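Local coordinates for hypothetical sensory transduction histidine kinase (Methanosarcina mazei, PDB 3LI9), which probably senses an extracellular signal through this PDC-fold Cache domain and relays it to its own cytoplasmic kinase region, which phosphorylates a histidine with ATP, at residues 20-25 against 261-266; 28-33 against 254-259; 178-183 against 200-205; 192-197 against 228-233. One frame throughout, in Å; residues are numbered along the deposited sequence.

Contact 1: 20-25 against 261-266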
loop_
_atom_site.group_PDB
_atom_site.type_symbol
_atom_site.label_atom_id
_atom_site.label_comp_id
_atom_site.label_asym_id
_atom_site.label_seq_id
_atom_site.Cartn_x
_atom_site.Cartn_y
_atom_site.Cartn_z
ATOM N N GLU A 20 -1.706 -4.388 23.513
ATOM C CA GLU A 20 -2.716 -3.310 23.251
ATOM C C GLU A 20 -2.038 -2.133 22.578
ATOM O O GLU A 20 -2.642 -1.517 21.717
ATOM C CB GLU A 20 -3.339 -2.782 24.537
ATOM C CG GLU A 20 -4.191 -3.825 25.159
ATOM C CD GLU A 20 -5.438 -4.108 24.370
ATOM O OE1 GLU A 20 -5.938 -3.287 23.550
ATOM O OE2 GLU A 20 -5.979 -5.151 24.600
HETATM N N MSE A 21 -0.802 -1.824 22.962
HETATM C CA MSE A 21 -0.059 -0.759 22.285
HETATM C C MSE A 21 0.166 -1.053 20.786
HETATM O O MSE A 21 0.011 -0.172 19.921
HETATM C CB MSE A 21 1.342 -0.528 22.922
HETATM C CG MSE A 21 1.949 0.686 22.295
HETATM SE SE MSE A 21 3.672 0.974 23.300
HETATM C CE MSE A 21 2.992 2.001 24.721
ATOM N N ALA A 22 0.612 -2.279 20.512
ATOM C CA ALA A 22 0.848 -2.702 19.109
ATOM C C ALA A 22 -0.485 -2.613 18.338
ATOM O O ALA A 22 -0.473 -2.173 17.159
ATOM C CB ALA A 22 1.359 -4.132 19.054
ATOM N N GLY A 23 -1.579 -3.011 18.989
ATOM C CA GLY A 23 -2.925 -3.004 18.274
ATOM C C GLY A 23 -3.333 -1.561 18.046
ATOM O O GLY A 23 -3.829 -1.208 16.937
ATOM N N ASN A 24 -3.087 -0.737 19.050
ATOM C CA ASN A 24 -3.374 0.702 18.928
ATOM C C ASN A 24 -2.655 1.335 17.741
ATOM O O ASN A 24 -3.289 1.966 16.854
ATOM C CB ASN A 24 -3.022 1.361 20.269
ATOM C CG ASN A 24 -3.511 2.779 20.387
ATOM O OD1 ASN A 24 -4.056 3.345 19.415
ATOM N ND2 ASN A 24 -3.282 3.406 21.558
ATOM N N TYR A 25 -1.339 1.135 17.647
ATOM C CA TYR A 25 -0.610 1.713 16.529
ATOM C C TYR A 25 -1.028 1.053 15.210
ATOM O O TYR A 25 -1.114 1.757 14.227
ATOM C CB TYR A 25 0.906 1.538 16.676
ATOM C CG TYR A 25 1.553 2.540 17.639
ATOM C CD1 TYR A 25 1.525 3.907 17.339
ATOM C CD2 TYR A 25 2.195 2.088 18.795
ATOM C CE1 TYR A 25 2.108 4.820 18.175
ATOM C CE2 TYR A 25 2.823 3.004 19.630
ATOM C CZ TYR A 25 2.765 4.345 19.321
ATOM O OH TYR A 25 3.366 5.302 20.148
ATOM N N PHE A 261 -1.238 -5.761 6.495
ATOM C CA PHE A 261 0.113 -5.393 6.852
ATOM C C PHE A 261 0.249 -5.657 8.356
ATOM O O PHE A 261 -0.690 -6.171 8.972
ATOM C CB PHE A 261 0.330 -3.889 6.561
ATOM C CG PHE A 261 0.555 -3.602 5.064
ATOM C CD1 PHE A 261 0.097 -4.507 4.098
ATOM C CD2 PHE A 261 1.069 -2.397 4.650
ATOM C CE1 PHE A 261 0.261 -4.279 2.668
ATOM C CE2 PHE A 261 1.224 -2.101 3.225
ATOM C CZ PHE A 261 0.836 -3.052 2.260
ATOM N N SER A 262 1.399 -5.364 8.986
ATOM C CA SER A 262 1.493 -5.623 10.390
ATOM C C SER A 262 2.306 -4.544 11.086
ATOM O O SER A 262 3.345 -4.152 10.496
ATOM C CB SER A 262 2.130 -7.044 10.665
ATOM O OG SER A 262 2.028 -7.366 12.069
ATOM N N PHE A 263 1.913 -4.156 12.307
ATOM C CA PHE A 263 2.724 -3.256 13.088
ATOM C C PHE A 263 3.446 -4.119 14.145
ATOM O O PHE A 263 2.803 -4.939 14.808
ATOM C CB PHE A 263 1.817 -2.179 13.802
ATOM C CG PHE A 263 2.634 -1.255 14.687
ATOM C CD1 PHE A 263 3.200 -0.104 14.165
ATOM C CD2 PHE A 263 2.847 -1.590 16.028
ATOM C CE1 PHE A 263 3.969 0.746 15.006
ATOM C CE2 PHE A 263 3.617 -0.722 16.875
ATOM C CZ PHE A 263 4.145 0.430 16.337
ATOM N N VAL A 264 4.766 -3.928 14.262
ATOM C CA VAL A 264 5.582 -4.787 15.140
ATOM C C VAL A 264 6.267 -3.940 16.200
ATOM O O VAL A 264 6.915 -2.907 15.915
ATOM C CB VAL A 264 6.641 -5.568 14.315
ATOM C CG1 VAL A 264 7.394 -6.558 15.230
ATOM C CG2 VAL A 264 6.005 -6.303 13.184
ATOM N N LEU A 265 6.117 -4.334 17.453
ATOM C CA LEU A 265 6.849 -3.689 18.522
ATOM C C LEU A 265 7.900 -4.686 19.021
ATOM O O LEU A 265 7.573 -5.890 19.233
ATOM C CB LEU A 265 5.945 -3.442 19.745
ATOM C CG LEU A 265 5.151 -2.209 19.982
ATOM C CD1 LEU A 265 4.457 -2.339 21.372
ATOM C CD2 LEU A 265 5.979 -0.936 19.848
ATOM N N VAL A 266 9.128 -4.205 19.195
ATOM C CA VAL A 266 10.212 -5.106 19.616
ATOM C C VAL A 266 10.646 -4.622 21.016
ATOM O O VAL A 266 11.013 -3.469 21.192
ATOM C CB VAL A 266 11.415 -5.065 18.652
ATOM C CG1 VAL A 266 12.590 -5.904 19.174
ATOM C CG2 VAL A 266 11.019 -5.557 17.243
#
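Phe263 lies against Ala22 and Tyr25 of helix 13-48 along most of its side chain. Its CB is near the Ala22 carbonyl, and CG, anti to the backbone N (chi1 177°), begins a ring that continues under Tyr25. CD2 passes the carbonyl at 3.6 Å from Ala22 O. Further out, CE1 and CE2 lie beneath Tyr25 CB, and at the tip CZ closes to 3.4 Å from that Tyr25 CB, which sits over the ring centre as a CH-pi contact. The Tyr25 ring is slid aside from the Phe263 ring: the two planes are 29° apart and the centroids 5.0 Å, leaving little overlap. Helix on sheet is the layering of the PDC fold, and here the long N-terminal helix runs over strand 261-268, the segment axes 7.9 Å apart and their directions 142° from one another. Met21, a selenomethionine one helical turn before Tyr25, is met by Leu265 CD1 at 3.9 Å from Met21 SE; the two side chains are roughly perpendicular. The same methyl group packs 4.3 Å from Ala22 CB. Ile183, from a nearby loop, touches both aromatic rings.

Contact 2: 28-33 against 254-259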
loop_
_atom_site.group_PDB
_atom_site.type_symbol
_atom_site.label_atom_id
_atom_site.label_comp_id
_atom_site.label_asym_id
_atom_site.label_seq_id
_atom_site.Cartn_x
_atom_site.Cartn_y
_atom_site.Cartn_z
ATOM N N GLN A 28 -4.018 2.915 14.262
ATOM C CA GLN A 28 -3.666 4.253 13.791
ATOM C C GLN A 28 -3.201 4.270 12.348
ATOM O O GLN A 28 -3.629 5.154 11.541
ATOM C CB GLN A 28 -2.537 4.786 14.719
ATOM C CG GLN A 28 -3.149 5.139 16.103
ATOM C CD GLN A 28 -2.103 5.658 17.053
ATOM O OE1 GLN A 28 -1.280 6.490 16.654
ATOM N NE2 GLN A 28 -2.127 5.206 18.310
ATOM N N PHE A 29 -2.366 3.276 11.986
ATOM C CA PHE A 29 -1.868 3.256 10.624
ATOM C C PHE A 29 -2.974 2.842 9.706
ATOM O O PHE A 29 -3.036 3.306 8.552
ATOM C CB PHE A 29 -0.668 2.297 10.486
ATOM C CG PHE A 29 0.631 2.932 10.908
ATOM C CD1 PHE A 29 1.338 3.791 10.033
ATOM C CD2 PHE A 29 1.126 2.750 12.168
ATOM C CE1 PHE A 29 2.538 4.390 10.431
ATOM C CE2 PHE A 29 2.333 3.306 12.555
ATOM C CZ PHE A 29 3.044 4.130 11.710
ATOM N N ASP A 30 -3.879 1.990 10.178
ATOM C CA ASP A 30 -4.955 1.531 9.315
ATOM C C ASP A 30 -5.915 2.663 8.907
ATOM O O ASP A 30 -6.515 2.618 7.828
ATOM C CB ASP A 30 -5.801 0.495 10.032
ATOM C CG ASP A 30 -6.867 -0.118 9.096
ATOM O OD1 ASP A 30 -6.498 -0.594 8.018
ATOM O OD2 ASP A 30 -8.063 -0.100 9.423
ATOM N N ALA A 31 -6.089 3.632 9.783
ATOM C CA ALA A 31 -7.133 4.679 9.511
ATOM C C ALA A 31 -6.873 5.405 8.185
ATOM O O ALA A 31 -7.803 5.565 7.405
ATOM C CB ALA A 31 -7.202 5.692 10.675
ATOM N N GLN A 32 -5.636 5.821 7.902
ATOM C CA GLN A 32 -5.389 6.586 6.695
ATOM C C GLN A 32 -5.413 5.637 5.537
ATOM O O GLN A 32 -5.772 6.021 4.437
ATOM C CB GLN A 32 -4.047 7.283 6.713
ATOM C CG GLN A 32 -3.744 8.156 5.465
ATOM C CD GLN A 32 -4.797 9.257 5.173
ATOM O OE1 GLN A 32 -5.120 10.070 6.034
ATOM N NE2 GLN A 32 -5.365 9.237 3.985
HETATM N N MSE A 33 -5.086 4.389 5.779
HETATM C CA MSE A 33 -5.173 3.442 4.637
HETATM C C MSE A 33 -6.643 3.207 4.210
HETATM O O MSE A 33 -6.915 3.028 3.029
HETATM C CB MSE A 33 -4.455 2.091 4.999
HETATM C CG MSE A 33 -3.011 2.433 5.302
HETATM SE SE MSE A 33 -2.106 0.796 5.941
HETATM C CE MSE A 33 -2.197 -0.329 4.407
ATOM N N GLU A 254 0.787 -6.983 15.250
ATOM C CA GLU A 254 -0.699 -6.887 15.200
ATOM C C GLU A 254 -1.068 -6.413 13.818
ATOM O O GLU A 254 -0.416 -5.548 13.228
ATOM C CB GLU A 254 -1.232 -5.904 16.249
ATOM C CG GLU A 254 -1.155 -6.439 17.693
ATOM C CD GLU A 254 -2.105 -7.589 17.904
ATOM O OE1 GLU A 254 -3.044 -7.814 17.134
ATOM O OE2 GLU A 254 -1.866 -8.294 18.894
ATOM N N PRO A 255 -2.098 -7.044 13.209
ATOM C CA PRO A 255 -2.420 -6.770 11.830
ATOM C C PRO A 255 -3.029 -5.412 11.586
ATOM O O PRO A 255 -3.813 -4.909 12.399
ATOM C CB PRO A 255 -3.431 -7.868 11.469
ATOM C CG PRO A 255 -4.020 -8.273 12.770
ATOM C CD PRO A 255 -2.898 -8.158 13.784
ATOM N N VAL A 256 -2.669 -4.903 10.417
ATOM C CA VAL A 256 -3.273 -3.665 9.871
ATOM C C VAL A 256 -4.331 -4.121 8.935
ATOM O O VAL A 256 -4.010 -4.690 7.937
ATOM C CB VAL A 256 -2.142 -2.889 9.144
ATOM C CG1 VAL A 256 -2.718 -1.683 8.371
ATOM C CG2 VAL A 256 -1.163 -2.367 10.220
ATOM N N LYS A 257 -5.611 -3.866 9.267
ATOM C CA LYS A 257 -6.772 -4.478 8.592
ATOM C C LYS A 257 -6.709 -4.288 7.080
ATOM O O LYS A 257 -7.022 -5.188 6.329
ATOM C CB LYS A 257 -8.026 -3.757 9.173
ATOM C CG LYS A 257 -9.333 -4.335 8.855
ATOM C CD LYS A 257 -10.402 -3.629 9.755
ATOM C CE LYS A 257 -11.786 -4.002 9.300
ATOM N NZ LYS A 257 -11.965 -3.428 7.933
ATOM N N THR A 258 -6.318 -3.102 6.613
ATOM C CA THR A 258 -6.281 -2.820 5.186
ATOM C C THR A 258 -5.012 -3.484 4.617
ATOM O O THR A 258 -3.896 -3.094 4.910
ATOM C CB THR A 258 -6.270 -1.300 4.949
ATOM O OG1 THR A 258 -7.435 -0.783 5.554
ATOM C CG2 THR A 258 -6.339 -1.009 3.407
ATOM N N GLY A 259 -5.189 -4.559 3.856
ATOM C CA GLY A 259 -4.047 -5.254 3.294
ATOM C C GLY A 259 -3.394 -6.328 4.171
ATOM O O GLY A 259 -2.486 -7.019 3.696
#
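Asp30 reaches Thr258 with one carboxylate oxygen, and that oxygen takes two bonds. Thr258 OG1 donates to Asp30 OD1 at 2.6 Å, on the syn side and 22° out of the carboxylate plane, while Thr258 N donates to the same OD1 at 2.9 Å from the other face, 35° out of plane. The aspartate CG stands anti to the backbone N (chi1 -174°), carrying the carboxylate off the helix toward the 257-258 backbone. Gripped by both the amide and the hydroxyl of one residue, the group probably has its rotation fixed. Residues 257-260 form the turn of the beta hairpin between strands 248-256 and 261-268, so the Asp30 bonds join helix 13-48 to one end of the four-stranded sheet of the PDC fold. The other oxygen, Asp30 OD2, has Lys257 CB as its nearest neighbour across the contact, 3.7 Å away. Glu34 brings a like charge close to OD2, which Lys257, in a long and weak ion pair with Glu34, may partly offset. Met33, a selenomethionine, fills the apolar side: its CB lies 3.8 Å from Thr258 CB, its SE 3.5 Å from Val256 CG1, and its bent tip brings CE to 3.3 Å from Thr258 O. Tyr153 and Phe261 pack against Met33 from strands 148-159 and 261-268.

Contact 3: 178-183 against 200-205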
loop_
_atom_site.group_PDB
_atom_site.type_symbol
_atom_site.label_atom_id
_atom_site.label_comp_id
_atom_site.label_asym_id
_atom_site.label_seq_id
_atom_site.Cartn_x
_atom_site.Cartn_y
_atom_site.Cartn_z
ATOM N N ASP A 178 9.037 7.771 8.941
ATOM C CA ASP A 178 9.081 8.951 9.840
ATOM C C ASP A 178 8.382 8.746 11.193
ATOM O O ASP A 178 8.927 9.100 12.250
ATOM C CB ASP A 178 8.545 10.221 9.172
ATOM C CG ASP A 178 9.346 10.583 7.914
ATOM O OD1 ASP A 178 10.493 10.102 7.746
ATOM O OD2 ASP A 178 8.812 11.327 7.063
ATOM N N VAL A 179 7.188 8.170 11.171
ATOM C CA VAL A 179 6.384 7.985 12.321
ATOM C C VAL A 179 6.853 6.741 13.126
ATOM O O VAL A 179 7.119 6.864 14.323
ATOM C CB VAL A 179 4.890 7.766 11.946
ATOM C CG1 VAL A 179 4.101 7.453 13.268
ATOM C CG2 VAL A 179 4.285 9.072 11.294
ATOM N N ALA A 180 6.965 5.577 12.479
ATOM C CA ALA A 180 7.267 4.299 13.236
ATOM C C ALA A 180 8.680 4.332 13.861
ATOM O O ALA A 180 8.878 3.862 14.984
ATOM C CB ALA A 180 7.138 3.084 12.281
ATOM N N SER A 181 9.639 4.953 13.171
ATOM C CA SER A 181 10.996 4.990 13.679
ATOM C C SER A 181 11.222 5.910 14.844
ATOM O O SER A 181 12.327 5.872 15.419
ATOM C CB SER A 181 11.993 5.266 12.562
ATOM O OG SER A 181 12.092 4.071 11.747
ATOM N N SER A 182 10.224 6.692 15.211
ATOM C CA SER A 182 10.312 7.545 16.406
ATOM C C SER A 182 9.662 6.917 17.637
ATOM O O SER A 182 9.676 7.492 18.715
ATOM C CB SER A 182 9.603 8.865 16.163
ATOM O OG SER A 182 8.174 8.619 16.143
ATOM N N ILE A 183 9.008 5.776 17.464
ATOM C CA ILE A 183 8.318 5.130 18.601
ATOM C C ILE A 183 9.330 4.474 19.496
ATOM O O ILE A 183 10.240 3.752 19.034
ATOM C CB ILE A 183 7.285 4.116 18.087
ATOM C CG1 ILE A 183 6.162 4.871 17.370
ATOM C CG2 ILE A 183 6.692 3.255 19.272
ATOM C CD1 ILE A 183 5.277 3.947 16.495
ATOM N N PHE A 200 9.961 -4.942 5.125
ATOM C CA PHE A 200 10.013 -3.760 5.965
ATOM C C PHE A 200 9.486 -2.552 5.277
ATOM O O PHE A 200 9.927 -2.213 4.175
ATOM C CB PHE A 200 11.490 -3.457 6.459
ATOM C CG PHE A 200 11.984 -4.466 7.483
ATOM C CD1 PHE A 200 11.830 -4.209 8.832
ATOM C CD2 PHE A 200 12.632 -5.617 7.051
ATOM C CE1 PHE A 200 12.249 -5.127 9.858
ATOM C CE2 PHE A 200 13.065 -6.579 8.052
ATOM C CZ PHE A 200 12.857 -6.332 9.419
ATOM N N LEU A 201 8.596 -1.837 5.976
ATOM C CA LEU A 201 8.166 -0.531 5.448
ATOM C C LEU A 201 8.931 0.606 6.205
ATOM O O LEU A 201 8.792 1.799 5.862
ATOM C CB LEU A 201 6.684 -0.283 5.738
ATOM C CG LEU A 201 5.873 -1.440 5.055
ATOM C CD1 LEU A 201 4.416 -1.205 5.203
ATOM C CD2 LEU A 201 6.276 -1.701 3.603
ATOM N N SER A 202 9.615 0.231 7.309
ATOM C CA SER A 202 10.345 1.221 8.138
ATOM C C SER A 202 11.393 0.433 8.911
ATOM O O SER A 202 11.269 -0.795 9.060
ATOM C CB SER A 202 9.440 1.905 9.181
ATOM O OG SER A 202 8.870 0.993 10.119
ATOM N N HIS A 203 12.404 1.127 9.418
ATOM C CA HIS A 203 13.303 0.509 10.446
ATOM C C HIS A 203 14.111 1.643 11.036
ATOM O O HIS A 203 14.521 2.521 10.295
ATOM C CB HIS A 203 14.226 -0.528 9.829
ATOM C CG HIS A 203 14.922 -1.371 10.871
ATOM N ND1 HIS A 203 16.106 -0.970 11.482
ATOM C CD2 HIS A 203 14.588 -2.558 11.431
ATOM C CE1 HIS A 203 16.476 -1.890 12.358
ATOM N NE2 HIS A 203 15.581 -2.873 12.337
ATOM N N PRO A 204 14.322 1.683 12.369
ATOM C CA PRO A 204 14.887 2.903 12.943
ATOM C C PRO A 204 16.346 3.080 12.495
ATOM O O PRO A 204 16.790 4.234 12.370
ATOM C CB PRO A 204 14.860 2.612 14.452
ATOM C CG PRO A 204 13.776 1.579 14.657
ATOM C CD PRO A 204 13.865 0.724 13.402
ATOM N N THR A 205 17.073 1.996 12.244
ATOM C CA THR A 205 18.502 2.125 11.820
ATOM C C THR A 205 18.899 1.544 10.482
ATOM O O THR A 205 19.838 2.043 9.806
ATOM C CB THR A 205 19.470 1.541 12.917
ATOM O OG1 THR A 205 19.060 0.230 13.260
ATOM C CG2 THR A 205 19.368 2.375 14.176
HETATM O O HOH W 1 10.611 1.657 12.114
#
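His203 and Pro204, which both meet Ser181, also pack on each other. Pro204 CD lies 3.3 Å above one face of the His203 imidazole, offset toward the rim, while Thr205 CA stands at the ring edge, in its plane. The ring is held at ND1, which accepts from Thr205 N at 3.2 Å, the donor tilted 27° from the ring plane, and from Gln206 N as well; Trp209 makes an edge-to-face pair with it. Across the contact the flat peptide leading into Pro204 is what Ser181 touches: Ser181 OG is 3.2 Å from His203 O and 3.3 Å from Pro204 CA. The proline nitrogen beside them has no hydrogen to offer. This hydroxyl has its partners elsewhere, in Asp177 OD1 and in a water that donates to Ser181 OG at 2.9 Å. The water also bonds to Ser202 OG at 2.7 Å, bridging the two serines. Ser202 OG sits between its backbone N and carbonyl carbon (chi1 61°), where it packs 3.5 Å from Ala180 CB and also bonds to Met193 N. Asp177 OD1 bonds to His203 N besides Ser181 OG, a second tie between the two segments. Residues 180-183 form a type I beta turn, closed by Ile183 N to Ala180 O at 3.1 Å. The contact thus sets the turn that leads from helix 174-180 toward strand 190-194 against the loop that follows this strand, on the way to helix 221-231.

Contact 4: 192-197 against 228-233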
loop_
_atom_site.group_PDB
_atom_site.type_symbol
_atom_site.label_atom_id
_atom_site.label_comp_id
_atom_site.label_asym_id
_atom_site.label_seq_id
_atom_site.Cartn_x
_atom_site.Cartn_y
_atom_site.Cartn_z
ATOM N N PHE A 192 8.453 -1.175 14.149
ATOM C CA PHE A 192 8.549 -0.990 12.663
ATOM C C PHE A 192 7.289 -1.595 12.008
ATOM O O PHE A 192 6.547 -2.311 12.642
ATOM C CB PHE A 192 9.828 -1.665 12.076
ATOM C CG PHE A 192 9.936 -3.123 12.363
ATOM C CD1 PHE A 192 9.312 -4.087 11.543
ATOM C CD2 PHE A 192 10.705 -3.541 13.417
ATOM C CE1 PHE A 192 9.447 -5.517 11.841
ATOM C CE2 PHE A 192 10.842 -4.926 13.689
ATOM C CZ PHE A 192 10.226 -5.879 12.928
HETATM N N MSE A 193 7.022 -1.264 10.755
HETATM C CA MSE A 193 5.863 -1.826 10.072
HETATM C C MSE A 193 6.360 -2.730 8.972
HETATM O O MSE A 193 7.427 -2.476 8.394
HETATM C CB MSE A 193 4.995 -0.709 9.425
HETATM C CG MSE A 193 4.268 0.007 10.427
HETATM SE SE MSE A 193 2.358 -0.664 10.307
HETATM C CE MSE A 193 2.207 0.510 8.895
ATOM N N VAL A 194 5.594 -3.779 8.669
ATOM C CA VAL A 194 5.887 -4.641 7.519
ATOM C C VAL A 194 4.673 -4.806 6.625
ATOM O O VAL A 194 3.525 -4.613 7.090
ATOM C CB VAL A 194 6.448 -6.060 7.911
ATOM C CG1 VAL A 194 7.783 -5.893 8.750
ATOM C CG2 VAL A 194 5.427 -6.842 8.736
ATOM N N SER A 195 4.918 -5.209 5.394
ATOM C CA SER A 195 3.807 -5.494 4.495
ATOM C C SER A 195 3.247 -6.943 4.794
ATOM O O SER A 195 3.758 -7.658 5.680
ATOM C CB SER A 195 4.292 -5.433 3.049
ATOM O OG SER A 195 5.146 -6.557 2.822
ATOM N N ASN A 196 2.249 -7.333 4.024
ATOM C CA ASN A 196 1.619 -8.625 4.233
ATOM C C ASN A 196 2.647 -9.771 3.992
ATOM O O ASN A 196 2.596 -10.808 4.671
ATOM C CB ASN A 196 0.459 -8.811 3.274
ATOM C CG ASN A 196 -0.260 -10.132 3.530
ATOM O OD1 ASN A 196 -0.792 -10.360 4.641
ATOM N ND2 ASN A 196 -0.254 -10.960 2.560
ATOM N N THR A 197 3.597 -9.551 3.099
ATOM C CA THR A 197 4.638 -10.588 2.871
ATOM C C THR A 197 5.879 -10.315 3.711
ATOM O O THR A 197 6.905 -10.933 3.488
ATOM C CB THR A 197 5.030 -10.698 1.380
ATOM O OG1 THR A 197 5.538 -9.418 0.891
ATOM C CG2 THR A 197 3.809 -11.124 0.519
ATOM N N SER A 228 4.875 -15.878 9.041
ATOM C CA SER A 228 3.732 -16.695 8.552
ATOM C C SER A 228 2.404 -16.192 9.107
ATOM O O SER A 228 1.425 -16.144 8.365
ATOM C CB SER A 228 3.860 -18.170 9.006
ATOM O OG SER A 228 4.948 -18.743 8.340
ATOM N N ASP A 229 2.384 -15.853 10.383
ATOM C CA ASP A 229 1.189 -15.259 11.050
ATOM C C ASP A 229 0.783 -13.934 10.404
ATOM O O ASP A 229 -0.387 -13.712 10.087
ATOM C CB ASP A 229 1.464 -15.003 12.494
ATOM C CG ASP A 229 1.388 -16.322 13.365
ATOM O OD1 ASP A 229 1.101 -17.384 12.776
ATOM O OD2 ASP A 229 1.576 -16.208 14.584
ATOM N N ILE A 230 1.784 -13.058 10.229
ATOM C CA ILE A 230 1.493 -11.794 9.500
ATOM C C ILE A 230 0.871 -11.957 8.111
ATOM O O ILE A 230 -0.014 -11.204 7.693
ATOM C CB ILE A 230 2.860 -11.022 9.448
ATOM C CG1 ILE A 230 3.144 -10.499 10.842
ATOM C CG2 ILE A 230 2.825 -9.914 8.406
ATOM C CD1 ILE A 230 4.620 -9.988 11.092
ATOM N N ARG A 231 1.367 -12.933 7.334
ATOM C CA ARG A 231 0.865 -13.222 6.009
ATOM C C ARG A 231 -0.657 -13.566 6.082
ATOM O O ARG A 231 -1.440 -13.132 5.184
ATOM C CB ARG A 231 1.665 -14.396 5.435
ATOM C CG ARG A 231 1.224 -14.852 4.085
ATOM C CD ARG A 231 1.480 -13.860 2.992
ATOM N NE ARG A 231 0.981 -14.444 1.763
ATOM C CZ ARG A 231 -0.261 -14.319 1.290
ATOM N NH1 ARG A 231 -1.166 -13.538 1.879
ATOM N NH2 ARG A 231 -0.584 -14.936 0.167
ATOM N N GLU A 232 -1.057 -14.226 7.155
ATOM C CA GLU A 232 -2.467 -14.603 7.348
ATOM C C GLU A 232 -3.297 -13.541 8.091
ATOM O O GLU A 232 -4.467 -13.778 8.421
ATOM C CB GLU A 232 -2.546 -15.932 8.149
ATOM C CG GLU A 232 -1.924 -17.111 7.413
ATOM C CD GLU A 232 -1.906 -18.407 8.255
ATOM O OE1 GLU A 232 -1.252 -18.465 9.333
ATOM O OE2 GLU A 232 -2.553 -19.389 7.839
ATOM N N GLY A 233 -2.695 -12.399 8.413
ATOM C CA GLY A 233 -3.382 -11.374 9.191
ATOM C C GLY A 233 -3.707 -11.669 10.639
ATOM O O GLY A 233 -4.723 -11.184 11.165
#
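Ile230 and Arg231 meet the chain where it leaves strand 190-194. Ile230 approaches with two branches: its CD1 lies 4.0 Å from Val194 CG2, the side chains crossing at about a right angle, and its CG2 lies 3.7 Å from Ser195 O. The beta branch sets that second methyl anti to the backbone N, on the side of the Ser195 and Asn196 carbonyls. Beside it the backbones come close, Arg231 CA giving a C-H...O contact 3.3 Å from Asn196 O with 142° at the hydrogen. The Asn196 side chain passes Arg231 at a slant, its amide plane turned 77° from the guanidinium, and Thr197 CG2 rests 4.4 Å from Arg231 CD at the outer margin. In the PDC fold helices flank a central antiparallel sheet; here helix 221-231 lies on the face opposite helix 13-48, so that Ile230 also touches Ser262 and Tyr253 of the next strands. The helix stops at this point: Gly233, with a positive phi of 68°, ends it in a Schellman motif, and Gly233 N bonds back to Ile230 O at 3.0 Å. A second shell surrounds both partners. Glu141 OE1 takes hydrogen bonds from Ser195 OG and Thr197 OG1, while its other oxygen holds Asn196 N weakly, so one carboxylate bonds to three consecutive residues after the strand and probably helps to shape the bend. On the helix side, Asp229 OD2 bonds to Tyr253 OH of strand 248-256.

How the contacts relate
From the N terminus, helix 13-48 supplies the first segments of contacts 1 and 2, whose partners come more than 220 residues later, on the adjoining strands 261-268 and 248-256; contact 2 is nested within contact 1. Both therefore close very long loops, fastening the helix to one face of the four-stranded sheet. Inside both lie contacts 3 and 4, which close much shorter loops and cross: 178-183 pairs with 200-205, and 192-197, between those two, pairs with 228-233. Strand 190-194 is their meeting point, since Leu201 N bonds to Met193 O. It also pairs with 261-268, while Met193 packs on Phe29 and Val256, connecting contact 4 with contacts 1 and 2.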